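Local coordinates for protein extracellular sialidase/neuraminidase, putative (Aspergillus fumigatus, PDB 2XZI) that acts as a KDNase, a sialidase-family glycoside hydrolase that probably releases KDN (deaminoneuraminic acid) from glycosidic linkage, at residues T291-N295 with Y338-T342. Residues are numbered along the deposited sequence.
Sequences TIFLN and YSSMT. With KDM (deamino-alpha-neuraminic acid), chain C.
Build two extended strands from adjacent blades of the sialidase beta-propeller and lay them face to face, their short axes 8.1 Å apart at closest approach and running nearly antiparallel at 158°. At that spacing the two backbones do not pair; side chains bridge the gap, Met341 reaching as far as the opposite main chain. Side chains alternate: Ile292 and Leu294 point their CA-to-CB bonds toward 338-342, Ser339 and Met341 return the gesture, while Phe293, Tyr338 and Ser340 start away. Met341 is the centrepiece. Its m, t, m rotamer (chi1 -63°, chi2 -179°, chi3 -71°) carries the thioether across, setting SD 3.7 Å from Ile292 CG2 and CE 3.8 Å from Leu294 CB; the same Met341 CE lies 3.9 Å from Phe293 C. Ile292 (m, m) offers CG2 while its far end leads away. Leu294 (t, p) fills the space beside Ser339, Leu294 CG lying 3.5 Å from Ser339 OG; that hydroxyl, chi1 p, is hydrogen-bonded to Ser279 OG. The same strand carries Tyr338 (chi1 m) into the ligand pocket, its OH 3.0 Å from O6 of KDM and hydrogen-bonded to Glu229, as in the tyrosine–glutamate nucleophile pair of sialidases. Strand 290-294 sits between 279-284 and 305-310 in its blade; strand 334-343 edges the next sheet beside 349-356, whose Ile349 and Ala351 also pack on Met341.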
loop_
_atom_site.group_PDB
_atom_site.type_symbol
_atom_site.label_atom_id
_atom_site.label_comp_id
_atom_site.label_asym_id
_atom_site.label_seq_id
_atom_site.Cartn_x
_atom_site.Cartn_y
_atom_site.Cartn_z
ATOM N N THR A 291 11.717 -10.087 8.725
ATOM C CA THR A 291 10.594 -9.673 7.911
ATOM C C THR A 291 9.666 -8.937 8.852
ATOM O O THR A 291 9.455 -9.366 10.001
ATOM C CB THR A 291 9.845 -10.877 7.308
ATOM O OG1 THR A 291 10.751 -11.704 6.569
ATOM C CG2 THR A 291 8.747 -10.434 6.364
ATOM N N ILE A 292 9.134 -7.811 8.374
ATOM C CA ILE A 292 8.193 -6.970 9.112
ATOM C C ILE A 292 6.788 -7.119 8.506
ATOM O O ILE A 292 6.626 -7.196 7.286
ATOM C CB ILE A 292 8.607 -5.460 9.054
ATOM C CG1 ILE A 292 10.131 -5.235 9.185
ATOM C CG2 ILE A 292 7.788 -4.656 10.072
ATOM C CD1 ILE A 292 10.776 -5.739 10.502
ATOM N N PHE A 293 5.774 -7.175 9.371
ATOM C CA PHE A 293 4.378 -7.247 8.935
ATOM C C PHE A 293 3.536 -6.222 9.691
ATOM O O PHE A 293 3.774 -5.974 10.878
ATOM C CB PHE A 293 3.809 -8.654 9.141
ATOM C CG PHE A 293 2.404 -8.800 8.645
ATOM C CD1 PHE A 293 2.132 -8.844 7.279
ATOM C CD2 PHE A 293 1.336 -8.860 9.542
ATOM C CE1 PHE A 293 0.834 -8.961 6.803
ATOM C CE2 PHE A 293 0.021 -8.976 9.072
ATOM C CZ PHE A 293 -0.229 -9.025 7.691
ATOM N N LEU A 294 2.557 -5.631 9.004
ATOM C CA LEU A 294 1.662 -4.644 9.602
ATOM C C LEU A 294 0.243 -4.849 9.101
ATOM O O LEU A 294 0.002 -4.933 7.895
ATOM C CB LEU A 294 2.124 -3.240 9.211
ATOM C CG LEU A 294 1.304 -2.036 9.676
ATOM C CD1 LEU A 294 1.096 -1.951 11.180
ATOM C CD2 LEU A 294 2.027 -0.782 9.171
ATOM N N ASN A 295 -0.702 -4.936 10.036
ATOM C CA ASN A 295 -2.128 -4.993 9.701
ATOM C C ASN A 295 -2.916 -4.653 10.956
ATOM O O ASN A 295 -2.329 -4.308 11.993
ATOM C CB ASN A 295 -2.543 -6.369 9.109
ATOM C CG ASN A 295 -2.930 -7.406 10.177
ATOM O OD1 ASN A 295 -2.304 -7.496 11.236
ATOM N ND2 ASN A 295 -3.971 -8.193 9.881
ATOM N N TYR A 338 -5.821 0.448 5.969
ATOM C CA TYR A 338 -4.736 0.073 5.040
ATOM C C TYR A 338 -3.412 0.704 5.458
ATOM O O TYR A 338 -3.383 1.760 6.103
ATOM C CB TYR A 338 -5.047 0.548 3.617
ATOM C CG TYR A 338 -6.118 -0.206 2.856
ATOM C CD1 TYR A 338 -7.300 -0.654 3.466
ATOM C CD2 TYR A 338 -5.962 -0.421 1.484
ATOM C CE1 TYR A 338 -8.289 -1.327 2.708
ATOM C CE2 TYR A 338 -6.912 -1.088 0.750
ATOM C CZ TYR A 338 -8.069 -1.544 1.362
ATOM O OH TYR A 338 -9.032 -2.191 0.607
ATOM N N SER A 339 -2.305 0.067 5.081
ATOM C CA SER A 339 -0.988 0.538 5.471
ATOM C C SER A 339 0.054 0.202 4.417
ATOM O O SER A 339 -0.178 -0.631 3.539
ATOM C CB SER A 339 -0.589 -0.087 6.813
ATOM O OG SER A 339 -0.423 -1.492 6.656
ATOM N N SER A 340 1.212 0.859 4.524
ATOM C CA SER A 340 2.349 0.610 3.642
ATOM C C SER A 340 3.627 0.887 4.408
ATOM O O SER A 340 3.683 1.845 5.180
ATOM C CB SER A 340 2.271 1.497 2.396
ATOM O OG SER A 340 3.268 1.154 1.446
ATOM N N MET A 341 4.638 0.042 4.210
ATOM C CA MET A 341 5.928 0.244 4.864
ATOM C C MET A 341 7.105 0.273 3.902
ATOM O O MET A 341 7.123 -0.431 2.884
ATOM C CB MET A 341 6.216 -0.875 5.885
ATOM C CG MET A 341 5.234 -0.953 7.039
ATOM S SD MET A 341 5.696 -2.274 8.170
ATOM C CE MET A 341 5.297 -3.745 7.200
ATOM N N THR A 342 8.103 1.055 4.285
ATOM C CA THR A 342 9.407 1.084 3.621
ATOM C C THR A 342 10.517 1.167 4.675
ATOM O O THR A 342 10.282 1.550 5.822
ATOM C CB THR A 342 9.522 2.252 2.621
ATOM O OG1 THR A 342 10.715 2.088 1.838
ATOM C CG2 THR A 342 9.585 3.577 3.354
HETATM C C2 KDM C . -12.139 -1.406 0.205
HETATM C C1 KDM C . -12.021 -1.551 1.717
HETATM C C3 KDM C . -11.250 -0.254 -0.300
HETATM C C4 KDM C . -10.773 -0.440 -1.770
HETATM C C5 KDM C . -11.545 -1.501 -2.565
HETATM C C6 KDM C . -11.492 -2.847 -1.801
HETATM C C7 KDM C . -12.429 -3.914 -2.388
HETATM C C8 KDM C . -12.195 -5.273 -1.703
HETATM C C9 KDM C . -13.150 -6.324 -2.240
HETATM O O5 KDM C . -11.025 -1.623 -3.914
HETATM O O1A KDM C . -11.641 -0.560 2.384
HETATM O O1B KDM C . -12.340 -2.673 2.178
HETATM O O4 KDM C . -10.907 0.817 -2.434
HETATM O O6 KDM C . -11.818 -2.708 -0.377
HETATM O O7 KDM C . -13.784 -3.503 -2.189
HETATM O O8 KDM C . -10.859 -5.739 -1.943
HETATM O O9 KDM C . -12.821 -6.543 -3.622
HETATM O O2 KDM C . -13.520 -1.105 -0.025
#